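Local coordinates for protein esterase (Rhizomucor miehei CAU432, PDB 4WY8) that hydrolyses carboxylic esters as a fungal carboxylesterase of the alpha/beta hydrolase fold, probably through a Ser-His-Asp catalytic triad, at residues Ala253-Ala258 / Asn279-Val284; Lys186-Ile191 / Val249-Leu254; Ala237-Ala242 / Glu268-Lys273; Tyr192-Asp197 / Asp261-Glu266; Thr257-Val262 / Arg285-Ile290. All blocks are in the same frame, centred on the assembly; numbering follows the deposited sequence.

Interaction 1. Residues Ala253-Ala258 / Asn279-Val284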
# COMPACT_ATOMS: atom_id res chain seq x y z
N ALA A 253 -1.28 -7.93 -11.03
CA ALA A 253 -2.46 -7.51 -10.27
C ALA A 253 -2.13 -6.74 -9.00
O ALA A 253 -1.20 -7.08 -8.27
CB ALA A 253 -3.29 -8.73 -9.89
N LEU A 254 -2.95 -5.72 -8.73
CA LEU A 254 -2.95 -5.02 -7.44
C LEU A 254 -4.34 -5.16 -6.83
O LEU A 254 -5.32 -4.73 -7.42
CB LEU A 254 -2.56 -3.54 -7.62
CG LEU A 254 -2.70 -2.59 -6.41
CD1 LEU A 254 -1.81 -3.02 -5.25
CD2 LEU A 254 -2.40 -1.11 -6.80
N VAL A 255 -4.41 -5.81 -5.68
CA VAL A 255 -5.68 -6.06 -5.01
C VAL A 255 -5.67 -5.30 -3.70
O VAL A 255 -4.81 -5.53 -2.82
CB VAL A 255 -5.91 -7.57 -4.76
CG1 VAL A 255 -7.31 -7.84 -4.15
CG2 VAL A 255 -5.76 -8.33 -6.06
N ILE A 256 -6.60 -4.35 -3.58
CA ILE A 256 -6.67 -3.49 -2.40
C ILE A 256 -7.94 -3.78 -1.62
O ILE A 256 -9.04 -3.71 -2.19
CB ILE A 256 -6.59 -2.00 -2.78
CG1 ILE A 256 -5.22 -1.68 -3.37
CG2 ILE A 256 -6.80 -1.10 -1.57
CD1 ILE A 256 -5.23 -0.41 -4.18
N THR A 257 -7.81 -4.09 -0.34
CA THR A 257 -9.01 -4.36 0.47
C THR A 257 -9.11 -3.38 1.64
O THR A 257 -8.10 -2.77 2.07
CB THR A 257 -9.02 -5.81 1.04
OG1 THR A 257 -7.83 -6.05 1.82
CG2 THR A 257 -9.13 -6.85 -0.09
N ALA A 258 -10.34 -3.22 2.14
CA ALA A 258 -10.60 -2.37 3.29
C ALA A 258 -10.77 -3.22 4.54
O ALA A 258 -11.42 -4.27 4.50
CB ALA A 258 -11.87 -1.51 3.05
N ASN A 279 0.70 -15.84 -10.36
CA ASN A 279 0.62 -14.52 -10.95
C ASN A 279 1.47 -13.51 -10.18
O ASN A 279 1.87 -13.78 -9.06
CB ASN A 279 -0.84 -14.06 -11.03
CG ASN A 279 -1.62 -14.83 -12.08
OD1 ASN A 279 -1.34 -14.73 -13.29
ND2 ASN A 279 -2.63 -15.60 -11.64
N ASP A 280 1.78 -12.38 -10.82
CA ASP A 280 2.42 -11.23 -10.16
C ASP A 280 1.35 -10.42 -9.39
O ASP A 280 0.65 -9.58 -9.97
CB ASP A 280 3.12 -10.36 -11.21
CG ASP A 280 3.88 -9.16 -10.61
OD1 ASP A 280 3.81 -8.92 -9.37
OD2 ASP A 280 4.54 -8.44 -11.40
N VAL A 281 1.24 -10.66 -8.08
CA VAL A 281 0.12 -10.13 -7.31
C VAL A 281 0.61 -9.31 -6.12
O VAL A 281 1.42 -9.79 -5.32
CB VAL A 281 -0.79 -11.27 -6.80
CG1 VAL A 281 -2.07 -10.72 -6.15
CG2 VAL A 281 -1.16 -12.18 -7.95
N THR A 282 0.13 -8.07 -6.02
CA THR A 282 0.38 -7.25 -4.84
C THR A 282 -0.97 -7.09 -4.13
O THR A 282 -1.92 -6.62 -4.74
CB THR A 282 0.98 -5.87 -5.23
OG1 THR A 282 2.12 -6.07 -6.07
CG2 THR A 282 1.39 -5.05 -4.00
N ALA A 283 -1.07 -7.56 -2.89
CA ALA A 283 -2.34 -7.53 -2.13
C ALA A 283 -2.13 -6.80 -0.82
O ALA A 283 -1.24 -7.12 -0.04
CB ALA A 283 -2.88 -8.95 -1.88
N VAL A 284 -2.93 -5.77 -0.61
CA VAL A 284 -2.75 -4.92 0.56
C VAL A 284 -4.08 -4.60 1.20
O VAL A 284 -5.05 -4.30 0.51
CB VAL A 284 -2.01 -3.61 0.18
CG1 VAL A 284 -0.67 -3.92 -0.40
CG2 VAL A 284 -2.79 -2.87 -0.87
O HOH W 1 1.82 -6.66 -8.52
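With chi1 at -60°, Val284 sets CG1 anti to its carbonyl carbon, which puts CG2 between the backbone N and the carbonyl carbon, and Ile256 sets CG1 anti to its own carbonyl carbon (chi1 -66°), so that the two side chains run alongside one another in the same sense, with Ile256 CG1 3.7 Å from Val284 CG2. One step back on the same face, Leu254 holds CG anti to the backbone N; its CD1 leans across the strand gap to 3.6 Å from Thr282 O and 4.0 Å from Thr282 CB. The opposite face carries smaller groups: Ala253 against Val281, and Val255 against Ala283, where the CB atoms are 4.4 Å apart. Five nearly straight backbone bonds join the parallel strands, from Ala253 N to Asp280 O at 2.8 Å through to Thr257 N to Val284 O at 2.9 Å. Near the exposed Asp280 a water lies among Ala253 O, Asp280 OD1 and Thr282 OG1, while Asp280 OD2 turns to a salt bridge with Arg252. The strands belong to a beta-alpha-beta unit whose connecting helix 264-276 covers Val281 and Ala283; helix 301-322 covers Leu254 and Ile256, strand 188-191 flanks residues 253-258, and at Val284 the sheet runs on, antiparallel, into a strand of the second subunit.

Interaction 2. Residues Lys186-Ile191 / Val249-Leu254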
# COMPACT_ATOMS: atom_id res chain seq x y z
N LYS A 186 -2.40 -5.42 -19.65
CA LYS A 186 -1.10 -5.51 -18.99
C LYS A 186 -1.11 -5.45 -17.48
O LYS A 186 -0.06 -5.62 -16.83
CB LYS A 186 -0.17 -4.40 -19.51
CG LYS A 186 -0.16 -4.26 -21.03
CD LYS A 186 0.28 -5.58 -21.69
CE LYS A 186 0.22 -5.47 -23.22
NZ LYS A 186 0.50 -6.77 -23.90
N GLY A 187 -2.26 -5.14 -16.90
CA GLY A 187 -2.34 -5.00 -15.46
C GLY A 187 -3.78 -4.88 -15.04
O GLY A 187 -4.62 -4.38 -15.79
N GLN A 188 -4.08 -5.34 -13.84
CA GLN A 188 -5.43 -5.21 -13.33
C GLN A 188 -5.34 -4.62 -11.93
O GLN A 188 -4.51 -5.05 -11.13
CB GLN A 188 -6.15 -6.58 -13.34
CG GLN A 188 -5.51 -7.63 -12.46
CD GLN A 188 -6.17 -9.01 -12.56
OE1 GLN A 188 -7.39 -9.13 -12.47
NE2 GLN A 188 -5.34 -10.06 -12.70
N VAL A 189 -6.15 -3.60 -11.66
CA VAL A 189 -6.24 -3.02 -10.31
C VAL A 189 -7.60 -3.27 -9.70
O VAL A 189 -8.62 -2.74 -10.20
CB VAL A 189 -6.00 -1.49 -10.30
CG1 VAL A 189 -6.18 -0.94 -8.88
CG2 VAL A 189 -4.62 -1.14 -10.90
N LEU A 190 -7.62 -4.06 -8.62
CA LEU A 190 -8.89 -4.44 -8.00
C LEU A 190 -9.07 -3.77 -6.64
O LEU A 190 -8.40 -4.10 -5.66
CB LEU A 190 -8.99 -5.97 -7.84
CG LEU A 190 -8.64 -6.89 -9.01
CD1 LEU A 190 -8.88 -8.35 -8.62
CD2 LEU A 190 -9.41 -6.54 -10.27
N ILE A 191 -9.96 -2.79 -6.59
CA ILE A 191 -10.22 -2.04 -5.37
C ILE A 191 -11.44 -2.58 -4.68
O ILE A 191 -12.55 -2.49 -5.21
CB ILE A 191 -10.42 -0.56 -5.66
CG1 ILE A 191 -9.23 -0.01 -6.46
CG2 ILE A 191 -10.61 0.22 -4.37
CD1 ILE A 191 -9.44 1.41 -6.97
N VAL A 249 -1.70 -17.36 -15.68
CA VAL A 249 -1.38 -16.37 -16.72
C VAL A 249 -2.45 -15.26 -16.84
O VAL A 249 -2.99 -14.95 -17.90
CB VAL A 249 -1.05 -17.13 -18.08
CG1 VAL A 249 -0.46 -18.51 -17.78
CG2 VAL A 249 -2.23 -17.31 -19.03
N LEU A 250 -2.74 -14.63 -15.71
CA LEU A 250 -3.56 -13.41 -15.71
C LEU A 250 -2.65 -12.18 -15.61
O LEU A 250 -1.46 -12.29 -15.24
CB LEU A 250 -4.57 -13.45 -14.56
CG LEU A 250 -5.73 -14.42 -14.75
CD1 LEU A 250 -6.70 -14.32 -13.60
CD2 LEU A 250 -6.43 -14.19 -16.07
N PRO A 251 -3.20 -10.99 -15.91
CA PRO A 251 -2.31 -9.82 -15.85
C PRO A 251 -1.84 -9.48 -14.43
O PRO A 251 -2.53 -9.75 -13.45
CB PRO A 251 -3.16 -8.70 -16.46
CG PRO A 251 -4.15 -9.42 -17.35
CD PRO A 251 -4.48 -10.68 -16.58
N ARG A 252 -0.63 -8.95 -14.35
CA ARG A 252 -0.06 -8.38 -13.11
C ARG A 252 -1.14 -7.61 -12.31
O ARG A 252 -1.87 -6.77 -12.87
CB ARG A 252 1.11 -7.47 -13.49
CG ARG A 252 1.74 -6.67 -12.37
CD ARG A 252 2.89 -5.78 -12.93
NE ARG A 252 3.07 -4.56 -12.14
CZ ARG A 252 3.85 -4.49 -11.06
NH1 ARG A 252 4.51 -5.56 -10.66
NH2 ARG A 252 3.94 -3.34 -10.38
N ALA A 253 -1.28 -7.93 -11.03
CA ALA A 253 -2.46 -7.51 -10.27
C ALA A 253 -2.13 -6.74 -9.00
O ALA A 253 -1.20 -7.08 -8.27
CB ALA A 253 -3.29 -8.73 -9.89
N LEU A 254 -2.95 -5.72 -8.73
CA LEU A 254 -2.95 -5.02 -7.44
C LEU A 254 -4.34 -5.16 -6.83
O LEU A 254 -5.32 -4.73 -7.42
CB LEU A 254 -2.56 -3.54 -7.62
CG LEU A 254 -2.70 -2.59 -6.41
CD1 LEU A 254 -1.81 -3.02 -5.25
CD2 LEU A 254 -2.40 -1.11 -6.80
O HOH W 2 1.22 -8.86 -16.79
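Gln188 and Ala253 form the dense centre of this contact. Gln188 CG occupies the position between the backbone N and the carbonyl carbon (chi1 62°), and from there the extended chain runs over the methyl of Ala253, with Gln188 CG 3.6 Å from Ala253 CB. The amide then reaches back along the neighbouring chain, where Gln188 NE2 donates to Pro251 O at 2.9 Å. That acceptor lies close to the plane of the amide, and the bond is fairly straight (164° at the hydrogen), which fixes the rotation of the amide group. Parallel backbone pairing accompanies it: Gln188 N bonds Arg252 O, Leu254 N bonds Gln188 O, and Leu190 N meets Leu254 O at 2.7 Å. On the other face Val189 CG1 and Leu254 CD2 pack more lightly, 4.3 Å apart.

Toward Lys186 the pairing gives way. Pro251 CB still rests 3.7 Å from Gly187 N, but between Lys186 and Arg252 a water intervenes, accepting from Arg252 N at 3.1 Å and giving a long, weak bond to Lys186 O. Arg252 carries its guanidinium away, to Thr317, Asp280 and the ring of Trp313. The contact lies inside the central sheet, strand 188-191 standing between 159-163 and 253-258; helix 165-179 packs on Gln188 and Pro251, and helix 301-322 on Val189 and Leu254.

Interaction 3. Residues Ala237-Ala242 / Glu268-Lys273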
# COMPACT_ATOMS: atom_id res chain seq x y z
N ALA A 237 -19.09 -14.53 -12.85
CA ALA A 237 -19.89 -13.82 -11.86
C ALA A 237 -19.08 -13.71 -10.56
O ALA A 237 -18.86 -12.63 -10.01
CB ALA A 237 -21.20 -14.56 -11.62
N CYS A 238 -18.62 -14.87 -10.10
CA CYS A 238 -17.89 -14.99 -8.84
C CYS A 238 -16.54 -15.63 -9.13
O CYS A 238 -16.40 -16.85 -9.10
CB CYS A 238 -18.66 -15.83 -7.83
SG CYS A 238 -20.36 -15.22 -7.50
N PRO A 239 -15.53 -14.79 -9.44
CA PRO A 239 -14.22 -15.32 -9.83
C PRO A 239 -13.50 -16.07 -8.71
O PRO A 239 -12.54 -16.77 -9.00
CB PRO A 239 -13.44 -14.07 -10.24
CG PRO A 239 -14.18 -12.90 -9.57
CD PRO A 239 -15.62 -13.32 -9.56
N LEU A 240 -13.95 -15.94 -7.47
CA LEU A 240 -13.34 -16.70 -6.37
C LEU A 240 -13.61 -18.20 -6.48
O LEU A 240 -12.86 -19.02 -5.93
CB LEU A 240 -13.85 -16.20 -5.03
CG LEU A 240 -13.24 -16.81 -3.76
CD1 LEU A 240 -11.70 -16.67 -3.72
CD2 LEU A 240 -13.89 -16.19 -2.53
N LYS A 241 -14.67 -18.57 -7.19
CA LYS A 241 -15.02 -19.98 -7.38
C LYS A 241 -14.14 -20.61 -8.47
O LYS A 241 -14.20 -21.82 -8.69
CB LYS A 241 -16.50 -20.12 -7.77
CG LYS A 241 -17.52 -19.48 -6.81
CD LYS A 241 -18.96 -19.83 -7.27
CE LYS A 241 -20.03 -19.03 -6.52
NZ LYS A 241 -19.91 -19.16 -5.04
N ALA A 242 -13.33 -19.80 -9.16
CA ALA A 242 -12.47 -20.34 -10.21
C ALA A 242 -11.41 -21.27 -9.63
O ALA A 242 -10.98 -21.12 -8.49
CB ALA A 242 -11.80 -19.20 -10.99
N GLU A 268 -9.42 -10.70 -0.25
CA GLU A 268 -8.14 -11.27 0.15
C GLU A 268 -7.97 -12.75 -0.27
O GLU A 268 -6.89 -13.14 -0.76
CB GLU A 268 -7.94 -11.07 1.67
CG GLU A 268 -7.84 -9.57 2.00
CD GLU A 268 -7.43 -9.24 3.43
OE1 GLU A 268 -7.19 -10.16 4.24
OE2 GLU A 268 -7.31 -8.02 3.73
N ALA A 269 -9.02 -13.56 -0.16
CA ALA A 269 -8.96 -14.95 -0.65
C ALA A 269 -8.74 -15.02 -2.17
O ALA A 269 -8.03 -15.92 -2.66
CB ALA A 269 -10.22 -15.71 -0.26
N TYR A 270 -9.33 -14.09 -2.92
CA TYR A 270 -9.10 -14.05 -4.36
C TYR A 270 -7.65 -13.70 -4.64
O TYR A 270 -7.02 -14.27 -5.56
CB TYR A 270 -10.03 -13.07 -5.07
CG TYR A 270 -9.89 -13.09 -6.58
CD1 TYR A 270 -10.21 -14.24 -7.31
CD2 TYR A 270 -9.47 -11.97 -7.29
CE1 TYR A 270 -10.09 -14.28 -8.70
CE2 TYR A 270 -9.34 -12.00 -8.69
CZ TYR A 270 -9.66 -13.17 -9.38
OH TYR A 270 -9.56 -13.25 -10.76
N ALA A 271 -7.09 -12.78 -3.86
CA ALA A 271 -5.66 -12.50 -4.01
C ALA A 271 -4.78 -13.74 -3.72
O ALA A 271 -3.80 -14.03 -4.45
CB ALA A 271 -5.25 -11.36 -3.12
N ARG A 272 -5.09 -14.46 -2.64
CA ARG A 272 -4.36 -15.72 -2.36
C ARG A 272 -4.45 -16.72 -3.52
O ARG A 272 -3.44 -17.28 -3.92
CB ARG A 272 -4.88 -16.37 -1.09
CG ARG A 272 -4.52 -15.61 0.14
CD ARG A 272 -4.80 -16.39 1.42
NE ARG A 272 -4.76 -15.47 2.55
CZ ARG A 272 -5.83 -14.82 3.01
NH1 ARG A 272 -7.02 -15.05 2.45
NH2 ARG A 272 -5.72 -13.97 4.02
N LYS A 273 -5.64 -16.90 -4.09
CA LYS A 273 -5.76 -17.76 -5.28
C LYS A 273 -4.91 -17.27 -6.46
O LYS A 273 -4.32 -18.07 -7.19
CB LYS A 273 -7.21 -17.88 -5.74
CG LYS A 273 -8.08 -18.81 -4.88
CD LYS A 273 -9.24 -19.38 -5.69
CE LYS A 273 -10.09 -20.34 -4.84
NZ LYS A 273 -11.13 -21.03 -5.67
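Leu240 and Pro239 of the 3-10 turn meet Ala269, Tyr270 and Lys273 of helix 264-276 in three different ways. Leu240 holds CG anti to its backbone N (chi1 -175°), which carries CD1 tip-first onto the helix: the methyl touches backbone and side chain together, with Leu240 CD1 3.6 Å from Tyr270 N and 3.9 Å from Ala269 CB. Tyr270 likewise has CG anti to its backbone N, and its ring extends from the helix toward the 3-10 turn. There Pro239 packs on the phenol at CE1, Pro239 CB being 3.7 Å from Tyr270 CE1, while the carbonyl of the same proline approaches obliquely, Pro239 O lying 3.5 Å from Tyr270 CE1. Lys273 comes one helical turn later. Its chain is extended beyond CG and passes alongside Leu240 to bring the ammonium to the end of the turn, where Lys273 NZ donates to Leu240 O at 2.7 Å and to Ala242 O at 2.8 Å. Both donations arrive somewhat tilted from the carbonyl planes.

Pro239 is backed by helix 165-179, and Lys273 also packs on helix 244-247. Lys241 NZ forms salt bridges with Asp196 and Asp197. A single ammonium grips two carbonyls at the end of the 3-10 turn, so across this contact the charge is met by backbone oxygens and not by a carboxylate; it is probably stabilised by the two carbonyl dipoles.

Interaction 4. Residues Tyr192-Asp197 / Asp261-Glu266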
# COMPACT_ATOMS: atom_id res chain seq x y z
N TYR A 192 -11.23 -3.10 -3.47
CA TYR A 192 -12.19 -3.89 -2.70
C TYR A 192 -13.26 -4.54 -3.57
O TYR A 192 -14.42 -4.16 -3.55
CB TYR A 192 -12.83 -3.04 -1.57
CG TYR A 192 -13.25 -1.59 -1.88
CD1 TYR A 192 -14.08 -1.29 -2.95
CD2 TYR A 192 -12.86 -0.53 -1.05
CE1 TYR A 192 -14.49 0.02 -3.22
CE2 TYR A 192 -13.25 0.79 -1.30
CZ TYR A 192 -14.07 1.06 -2.39
OH TYR A 192 -14.49 2.38 -2.64
N PRO A 193 -12.84 -5.55 -4.37
CA PRO A 193 -13.75 -6.19 -5.34
C PRO A 193 -14.79 -7.12 -4.74
O PRO A 193 -14.58 -7.64 -3.64
CB PRO A 193 -12.78 -6.99 -6.24
CG PRO A 193 -11.63 -7.32 -5.35
CD PRO A 193 -11.48 -6.10 -4.43
N VAL A 194 -15.91 -7.30 -5.45
CA VAL A 194 -16.82 -8.41 -5.22
C VAL A 194 -16.26 -9.62 -5.96
O VAL A 194 -15.99 -9.54 -7.16
CB VAL A 194 -18.26 -8.12 -5.74
CG1 VAL A 194 -19.22 -9.23 -5.30
CG2 VAL A 194 -18.73 -6.76 -5.27
N THR A 195 -16.04 -10.73 -5.25
CA THR A 195 -15.50 -11.93 -5.89
C THR A 195 -16.30 -13.19 -5.59
O THR A 195 -15.98 -14.26 -6.11
CB THR A 195 -14.05 -12.22 -5.48
OG1 THR A 195 -14.01 -12.59 -4.10
CG2 THR A 195 -13.14 -11.04 -5.74
N ASP A 196 -17.29 -13.10 -4.70
CA ASP A 196 -18.05 -14.28 -4.33
C ASP A 196 -19.45 -13.91 -3.87
O ASP A 196 -19.81 -12.72 -3.81
CB ASP A 196 -17.31 -15.09 -3.25
CG ASP A 196 -17.64 -16.60 -3.30
OD1 ASP A 196 -18.19 -17.06 -4.33
OD2 ASP A 196 -17.27 -17.34 -2.36
N ASP A 197 -20.27 -14.93 -3.60
CA ASP A 197 -21.63 -14.71 -3.15
C ASP A 197 -21.87 -15.41 -1.81
O ASP A 197 -22.99 -15.79 -1.49
CB ASP A 197 -22.64 -15.19 -4.20
CG ASP A 197 -22.71 -16.73 -4.30
OD1 ASP A 197 -21.72 -17.42 -3.99
OD2 ASP A 197 -23.78 -17.24 -4.69
N ASP A 261 -14.99 -3.95 6.02
CA ASP A 261 -15.73 -4.14 4.76
C ASP A 261 -16.22 -5.57 4.72
O ASP A 261 -15.45 -6.50 5.00
CB ASP A 261 -14.82 -3.83 3.55
CG ASP A 261 -15.54 -3.95 2.18
OD1 ASP A 261 -16.78 -4.23 2.11
OD2 ASP A 261 -14.86 -3.71 1.15
N VAL A 262 -17.50 -5.75 4.37
CA VAL A 262 -18.05 -7.11 4.27
C VAL A 262 -17.32 -7.92 3.19
O VAL A 262 -17.20 -9.14 3.31
CB VAL A 262 -19.56 -7.11 3.95
CG1 VAL A 262 -20.35 -6.56 5.12
CG2 VAL A 262 -19.86 -6.34 2.65
N LEU A 263 -16.77 -7.23 2.19
CA LEU A 263 -16.10 -7.91 1.07
C LEU A 263 -14.63 -8.20 1.34
O LEU A 263 -13.91 -8.66 0.45
CB LEU A 263 -16.21 -7.05 -0.21
CG LEU A 263 -17.62 -6.71 -0.69
CD1 LEU A 263 -17.54 -5.88 -1.94
CD2 LEU A 263 -18.42 -8.01 -0.93
N ARG A 264 -14.16 -7.88 2.54
CA ARG A 264 -12.73 -8.00 2.82
C ARG A 264 -12.20 -9.40 2.60
O ARG A 264 -11.19 -9.61 1.88
CB ARG A 264 -12.43 -7.58 4.24
CG ARG A 264 -10.95 -7.69 4.58
CD ARG A 264 -10.68 -7.36 6.03
NE ARG A 264 -11.02 -8.47 6.91
CZ ARG A 264 -11.32 -8.33 8.19
NH1 ARG A 264 -11.34 -7.11 8.73
NH2 ARG A 264 -11.60 -9.39 8.94
N GLU A 265 -12.87 -10.38 3.21
CA GLU A 265 -12.36 -11.75 3.19
C GLU A 265 -12.32 -12.36 1.79
O GLU A 265 -11.33 -13.00 1.45
CB GLU A 265 -13.17 -12.62 4.14
CG GLU A 265 -12.82 -12.29 5.58
CD GLU A 265 -11.31 -12.36 5.82
OE1 GLU A 265 -10.71 -13.40 5.46
OE2 GLU A 265 -10.70 -11.38 6.33
N GLU A 266 -13.35 -12.14 0.97
CA GLU A 266 -13.36 -12.71 -0.37
C GLU A 266 -12.34 -12.04 -1.32
O GLU A 266 -11.79 -12.71 -2.21
CB GLU A 266 -14.77 -12.65 -0.95
CG GLU A 266 -15.31 -11.24 -1.10
CD GLU A 266 -16.81 -11.22 -1.33
OE1 GLU A 266 -17.54 -11.44 -0.33
OE2 GLU A 266 -17.27 -10.97 -2.48
O HOH W 3 -12.85 -7.16 -1.66
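The loop that follows strand 188-191 packs here against the turn and first residues of helix 264-276, beside the probable catalytic Asp261. Glu266 does most of the joining. Its OE2 takes two backbone donors from the loop: Thr195 N at 3.0 Å, through the anti lone pair, and Asp196 N at 3.1 Å, from above the carboxylate plane. In the reverse direction Thr195, its OG1 set between the backbone N and the carbonyl carbon (chi1 67°), gives a weak bond from OG1 to Glu266 O at 2.9 Å, the two side chains running antiparallel past one another. Leu263 packs on the same loop, with Leu263 CD1 3.6 Å from Val194 CG2, and a water bridges Pro193 O and Leu263 O by donating to both. Nearer the active site, Asp261 OD2 lies 3.5 Å from Tyr192 CB, ring and carboxylate planes being almost perpendicular. Asp261 OD1 accepts from Leu263 N at 3.0 Å, a capping bond that steadies the carboxylate, while OD2 is bonded to His291 ND1. A type I turn from Asp261 to Arg264 leads into the helix. An acid on the loop after a sheet strand, bonded to the histidine, fits the Ser-His-Asp triad of alpha/beta hydrolases, here probably Ser164, His291 and Asp261.

Interaction 5. Residues Thr257-Val262 / Arg285-Ile290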
# COMPACT_ATOMS: atom_id res chain seq x y z
N THR A 257 -7.81 -4.09 -0.34
CA THR A 257 -9.01 -4.36 0.47
C THR A 257 -9.11 -3.38 1.64
O THR A 257 -8.10 -2.77 2.07
CB THR A 257 -9.02 -5.81 1.04
OG1 THR A 257 -7.83 -6.05 1.82
CG2 THR A 257 -9.13 -6.85 -0.09
N ALA A 258 -10.34 -3.22 2.14
CA ALA A 258 -10.60 -2.37 3.29
C ALA A 258 -10.77 -3.22 4.54
O ALA A 258 -11.42 -4.27 4.50
CB ALA A 258 -11.87 -1.51 3.05
N GLU A 259 -10.20 -2.75 5.64
CA GLU A 259 -10.31 -3.49 6.90
C GLU A 259 -11.76 -3.65 7.36
O GLU A 259 -12.16 -4.74 7.75
CB GLU A 259 -9.49 -2.81 7.99
CG GLU A 259 -9.54 -3.56 9.31
CD GLU A 259 -8.87 -2.79 10.44
OE1 GLU A 259 -8.87 -1.54 10.36
OE2 GLU A 259 -8.38 -3.43 11.40
N ALA A 260 -12.54 -2.58 7.34
CA ALA A 260 -13.93 -2.68 7.81
C ALA A 260 -14.91 -2.78 6.65
O ALA A 260 -15.57 -1.80 6.32
CB ALA A 260 -14.28 -1.51 8.71
N ASP A 261 -14.99 -3.95 6.02
CA ASP A 261 -15.73 -4.14 4.76
C ASP A 261 -16.22 -5.57 4.72
O ASP A 261 -15.45 -6.50 5.00
CB ASP A 261 -14.82 -3.83 3.55
CG ASP A 261 -15.54 -3.95 2.18
OD1 ASP A 261 -16.78 -4.23 2.11
OD2 ASP A 261 -14.86 -3.71 1.15
N VAL A 262 -17.50 -5.75 4.37
CA VAL A 262 -18.05 -7.11 4.27
C VAL A 262 -17.32 -7.92 3.19
O VAL A 262 -17.20 -9.14 3.31
CB VAL A 262 -19.56 -7.11 3.95
CG1 VAL A 262 -20.35 -6.56 5.12
CG2 VAL A 262 -19.86 -6.34 2.65
N ARG A 285 -4.13 -4.67 2.52
CA ARG A 285 -5.31 -4.27 3.28
C ARG A 285 -5.06 -2.91 3.91
O ARG A 285 -4.05 -2.74 4.60
CB ARG A 285 -5.63 -5.31 4.36
CG ARG A 285 -6.77 -4.89 5.28
CD ARG A 285 -6.76 -5.71 6.57
NE ARG A 285 -7.01 -7.13 6.32
CZ ARG A 285 -7.30 -8.00 7.28
NH1 ARG A 285 -7.36 -7.59 8.54
NH2 ARG A 285 -7.51 -9.28 6.99
N TYR A 286 -5.91 -1.92 3.65
CA TYR A 286 -5.75 -0.63 4.31
C TYR A 286 -6.53 -0.61 5.61
O TYR A 286 -7.72 -0.96 5.63
CB TYR A 286 -6.21 0.51 3.40
CG TYR A 286 -5.09 1.02 2.51
CD1 TYR A 286 -4.67 0.30 1.39
CD2 TYR A 286 -4.48 2.24 2.76
CE1 TYR A 286 -3.64 0.76 0.57
CE2 TYR A 286 -3.46 2.73 1.94
CZ TYR A 286 -3.06 1.98 0.85
OH TYR A 286 -2.06 2.46 0.04
N LEU A 287 -5.87 -0.18 6.68
CA LEU A 287 -6.53 -0.18 7.98
C LEU A 287 -7.35 1.09 8.21
O LEU A 287 -7.04 2.16 7.65
CB LEU A 287 -5.52 -0.35 9.11
CG LEU A 287 -5.32 -1.81 9.56
CD1 LEU A 287 -4.56 -2.65 8.52
CD2 LEU A 287 -4.63 -1.84 10.90
N GLY A 288 -8.42 0.93 8.98
CA GLY A 288 -9.27 2.03 9.40
C GLY A 288 -10.21 2.61 8.36
O GLY A 288 -10.77 3.68 8.58
N ILE A 289 -10.41 1.91 7.24
CA ILE A 289 -11.31 2.44 6.22
C ILE A 289 -12.48 1.51 5.94
O ILE A 289 -12.46 0.32 6.24
CB ILE A 289 -10.58 2.71 4.87
CG1 ILE A 289 -10.09 1.41 4.24
CG2 ILE A 289 -9.44 3.68 5.05
CD1 ILE A 289 -9.69 1.59 2.81
N ILE A 290 -13.51 2.10 5.34
CA ILE A 290 -14.67 1.35 4.93
C ILE A 290 -14.78 1.31 3.42
O ILE A 290 -14.09 2.03 2.70
CB ILE A 290 -15.97 1.95 5.49
CG1 ILE A 290 -16.10 3.42 5.07
CG2 ILE A 290 -16.02 1.76 7.00
CD1 ILE A 290 -17.53 4.00 5.19
O HOH W 4 -6.51 -5.55 10.09
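Glu259 OE1 accepts from Gly288 N at 2.9 Å, met nearly along the carboxylate C-O direction by a fairly straight N-H (163°). With CG anti to the backbone N (chi1 -179°) and the chain extended, the carboxylate of Glu259 reaches the corner at Leu287 and Gly288. Its other oxygen, OE2, is paired with Arg272 of the second subunit and also receives a water at 3.1 Å, which in turn accepts from Arg285 NH1 at 2.7 Å in the guanidinium plane. Backbone bonds carry the parallel pairing up to this corner: Tyr286 N to Thr257 O at 2.8 Å, then a more bent one from Glu259 N to Tyr286 O. Past it, Ala260 N bonds Ile289 O at 3.1 Å.

Packing surrounds this polar core. Leu287 crosses Glu259 obliquely, Leu287 CG lying 3.6 Å from Glu259 OE1, and Ile289 CG1 rests 3.6 Å from Ala258 CB. On the other face Thr257 OG1 lies against CA and CB of Arg285, both of their polar ends being bonded to Glu268. The buried Glu259 thus holds the chain corner at Leu287 and Gly288 through one oxygen and an intersubunit charge through the other, so Glu259, two residues before the probable catalytic Asp261, also takes part in the dimer interface, and the nearby arginines would be expected to keep its carboxylate ionised.

Interactions 1 and 2 lie within the central sheet and share strand 253-258, whose two edges they occupy; their chemistry is mainly backbone bonding and aliphatic packing. Interaction 5 continues the strand pair of interaction 1 to its end, where the ladder gives way to a carboxylate bond at a corner. Interactions 3 and 4 use helix 264-276 instead, at neighbouring sites, and fasten loops to it with charged side chains: a lysine onto carbonyls in 3, a glutamate onto amides in 4. Interaction 3 is only partly buried, the other four are buried. Glu268 ties interactions 1, 3 and 5 through Thr257 and Arg285, while Asp261 belongs to both 4 and 5.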